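Local coordinates for structural protein VP1 (Trichodysplasia spinulosa-associated polyomavirus, PDB 4U60) that forms the pentameric building block of the polyomavirus outer capsid and binds sialylated glycolipid glycans such as that of GM1, at residues T88-S94 / N270-R276. Residues are numbered along the deposited sequence; the frame is centred on the assembly and turned at random. Where two conformers were deposited one is given.
Sequences TMWEAVS and NILLRKR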
loop_
_atom_site.group_PDB
_atom_site.type_symbol
_atom_site.label_atom_id
_atom_site.label_comp_id
_atom_site.label_asym_id
_atom_site.label_seq_id
_atom_site.Cartn_x
_atom_site.Cartn_y
_atom_site.Cartn_z
ATOM N N THR C 88 8.970 -8.824 43.714
ATOM C CA THR C 88 8.056 -8.155 42.800
ATOM C C THR C 88 8.880 -7.437 41.751
ATOM O O THR C 88 9.921 -6.859 42.064
ATOM C CB THR C 88 7.160 -7.146 43.538
ATOM O OG1 THR C 88 6.613 -7.756 44.719
ATOM C CG2 THR C 88 6.029 -6.656 42.610
ATOM N N MET C 89 8.412 -7.494 40.507
ATOM C CA MET C 89 9.012 -6.754 39.407
ATOM C C MET C 89 7.918 -5.994 38.662
ATOM O O MET C 89 6.770 -6.430 38.642
ATOM C CB MET C 89 9.697 -7.706 38.433
ATOM C CG MET C 89 10.817 -8.514 39.050
ATOM S SD MET C 89 11.698 -9.497 37.817
ATOM C CE MET C 89 12.686 -8.236 37.034
ATOM N N TRP C 90 8.287 -4.864 38.075
ATOM C CA TRP C 90 7.398 -4.136 37.164
ATOM C C TRP C 90 7.413 -4.848 35.829
ATOM O O TRP C 90 8.475 -5.171 35.298
ATOM C CB TRP C 90 7.836 -2.684 36.976
ATOM C CG TRP C 90 7.601 -1.843 38.183
ATOM C CD1 TRP C 90 8.537 -1.340 39.031
ATOM C CD2 TRP C 90 6.329 -1.428 38.695
ATOM N NE1 TRP C 90 7.925 -0.619 40.044
ATOM C CE2 TRP C 90 6.570 -0.662 39.849
ATOM C CE3 TRP C 90 5.008 -1.616 38.270
ATOM C CZ2 TRP C 90 5.534 -0.080 40.596
ATOM C CZ3 TRP C 90 3.986 -1.040 39.002
ATOM C CH2 TRP C 90 4.253 -0.286 40.159
ATOM N N GLU C 91 6.219 -5.100 35.300
ATOM C CA GLU C 91 6.052 -5.751 34.004
ATOM C C GLU C 91 5.432 -4.727 33.058
ATOM O O GLU C 91 4.391 -4.177 33.364
ATOM C CB GLU C 91 5.104 -6.924 34.179
ATOM C CG GLU C 91 4.779 -7.704 32.923
ATOM C CD GLU C 91 3.724 -8.760 33.162
ATOM O OE1 GLU C 91 3.212 -8.859 34.303
ATOM O OE2 GLU C 91 3.404 -9.506 32.207
ATOM N N ALA C 92 6.094 -4.466 31.933
ATOM C CA ALA C 92 5.579 -3.526 30.938
ATOM C C ALA C 92 4.488 -4.221 30.124
ATOM O O ALA C 92 4.734 -5.218 29.488
ATOM C CB ALA C 92 6.702 -3.058 30.028
ATOM N N VAL C 93 3.276 -3.677 30.178
ATOM C CA VAL C 93 2.093 -4.314 29.602
ATOM C C VAL C 93 1.809 -3.786 28.187
ATOM O O VAL C 93 1.455 -4.545 27.305
ATOM C CB VAL C 93 0.856 -4.016 30.465
ATOM C CG1 VAL C 93 -0.401 -4.608 29.842
ATOM C CG2 VAL C 93 1.046 -4.533 31.889
ATOM N N SER C 94 1.965 -2.488 28.011
ATOM C CA SER C 94 1.615 -1.833 26.749
ATOM C C SER C 94 2.285 -0.489 26.645
ATOM O O SER C 94 2.691 0.099 27.653
ATOM C CB SER C 94 0.083 -1.656 26.662
ATOM O OG SER C 94 -0.419 -0.831 27.706
ATOM N N ASN C 270 4.115 6.462 26.275
ATOM C CA ASN C 270 3.337 6.298 27.497
ATOM C C ASN C 270 3.213 4.806 27.741
ATOM O O ASN C 270 2.537 4.100 26.997
ATOM C CB ASN C 270 1.957 6.960 27.381
ATOM C CG ASN C 270 1.175 6.930 28.690
ATOM O OD1 ASN C 270 1.034 7.948 29.370
ATOM N ND2 ASN C 270 0.665 5.763 29.048
ATOM N N ILE C 271 3.892 4.335 28.775
ATOM C CA ILE C 271 4.016 2.914 29.047
ATOM C C ILE C 271 3.268 2.554 30.327
ATOM O O ILE C 271 3.451 3.184 31.368
ATOM C CB ILE C 271 5.505 2.518 29.164
ATOM C CG1 ILE C 271 6.221 2.837 27.849
ATOM C CG2 ILE C 271 5.635 1.058 29.543
ATOM C CD1 ILE C 271 7.715 2.959 27.958
ATOM N N LEU C 272 2.412 1.549 30.224
ATOM C CA LEU C 272 1.657 1.031 31.355
ATOM C C LEU C 272 2.395 -0.155 31.926
ATOM O O LEU C 272 2.768 -1.047 31.175
ATOM C CB LEU C 272 0.270 0.604 30.883
ATOM C CG LEU C 272 -0.643 0.018 31.948
ATOM C CD1 LEU C 272 -1.104 1.113 32.887
ATOM C CD2 LEU C 272 -1.832 -0.685 31.303
ATOM N N LEU C 273 2.604 -0.164 33.246
ATOM C CA LEU C 273 3.282 -1.282 33.922
ATOM C C LEU C 273 2.463 -1.783 35.082
ATOM O O LEU C 273 1.668 -1.032 35.673
ATOM C CB LEU C 273 4.667 -0.895 34.440
ATOM C CG LEU C 273 5.620 -0.357 33.373
ATOM C CD1 LEU C 273 5.667 1.159 33.470
ATOM C CD2 LEU C 273 7.016 -0.916 33.515
ATOM N N ARG C 274 2.671 -3.052 35.415
ATOM C CA ARG C 274 1.944 -3.700 36.477
ATOM C C ARG C 274 2.903 -4.517 37.320
ATOM O O ARG C 274 3.969 -4.922 36.853
ATOM C CB ARG C 274 0.831 -4.593 35.922
ATOM C CG ARG C 274 1.310 -5.830 35.175
ATOM C CD ARG C 274 0.154 -6.615 34.593
ATOM N NE ARG C 274 0.610 -7.716 33.748
ATOM C CZ ARG C 274 -0.163 -8.395 32.888
ATOM N NH1 ARG C 274 -1.445 -8.103 32.745
ATOM N NH2 ARG C 274 0.344 -9.381 32.170
ATOM N N LYS C 275 2.515 -4.761 38.562
ATOM C CA LYS C 275 3.345 -5.540 39.460
ATOM C C LYS C 275 3.178 -7.028 39.206
ATOM O O LYS C 275 2.056 -7.537 39.183
ATOM C CB LYS C 275 3.009 -5.243 40.918
ATOM C CG LYS C 275 3.499 -3.895 41.401
ATOM C CD LYS C 275 3.148 -3.682 42.868
ATOM C CE LYS C 275 3.425 -2.244 43.287
ATOM N NZ LYS C 275 2.974 -1.983 44.680
ATOM N N ARG C 276 4.315 -7.704 39.052
ATOM C CA ARG C 276 4.368 -9.145 38.827
ATOM C C ARG C 276 5.256 -9.824 39.880
ATOM O O ARG C 276 6.402 -9.433 40.094
ATOM C CB ARG C 276 4.936 -9.429 37.442
ATOM C CG ARG C 276 5.220 -10.900 37.148
ATOM C CD ARG C 276 3.952 -11.686 36.863
ATOM N NE ARG C 276 3.479 -11.439 35.503
ATOM C CZ ARG C 276 2.736 -12.277 34.774
ATOM N NH1 ARG C 276 2.341 -13.446 35.265
ATOM N NH2 ARG C 276 2.398 -11.937 33.531
HETATM O O HOH W 1 -0.001 2.033 27.261
#
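M89 and E91 pair with R276 and R274 as hydrogen-bonded antiparallel partners, M89 N to R276 O at 2.8 Å and E91 N to R274 O at 2.7 Å, before a classic beta bulge sets V93 and S94 both against L272: V93 N donates to L272 O, and L272 N to S94 O. On the face carrying E91, its carboxylate sits between two arginines. R274 and R276 each form a two-point salt bridge with it, NE to OE1 and NH2 to OE2; both R274 NE and R276 NE lie 2.9 Å from E91 OE1, and they arrive from opposite faces of the carboxylate plane. The two guanidiniums reach the same acid by different routes: R274 runs straight from CG to NE alongside E91, whereas R276 bends twice, at CB-CG and CG-CD (chi2 76°, chi3 78°), to bring its NE and NH2 to the carboxylate. E91 OE2 also accepts from G234 N, so this buried acid accepts five hydrogen bonds, which probably favour its charged form. V93 CG2 packs on the aliphatic part of R274, 3.5 Å from R274 CD, and lies over one guanidinium face. On the opposite face of the sheet, K275 lies side by side with W90, its CG over the six-membered ring at 4.0 Å from the centroid, a CH-pi contact; W90 NE1 is bonded to P76 O. L273 CD2 fits against A92, 4.1 Å from A92 CB. At the bulge a water joins S94 OG to N270 O. Strand 260-279 also pairs with strands 12-29 and 241-254, placing this bulged antiparallel pair within the jelly-roll beta-sandwich of polyomavirus VP1.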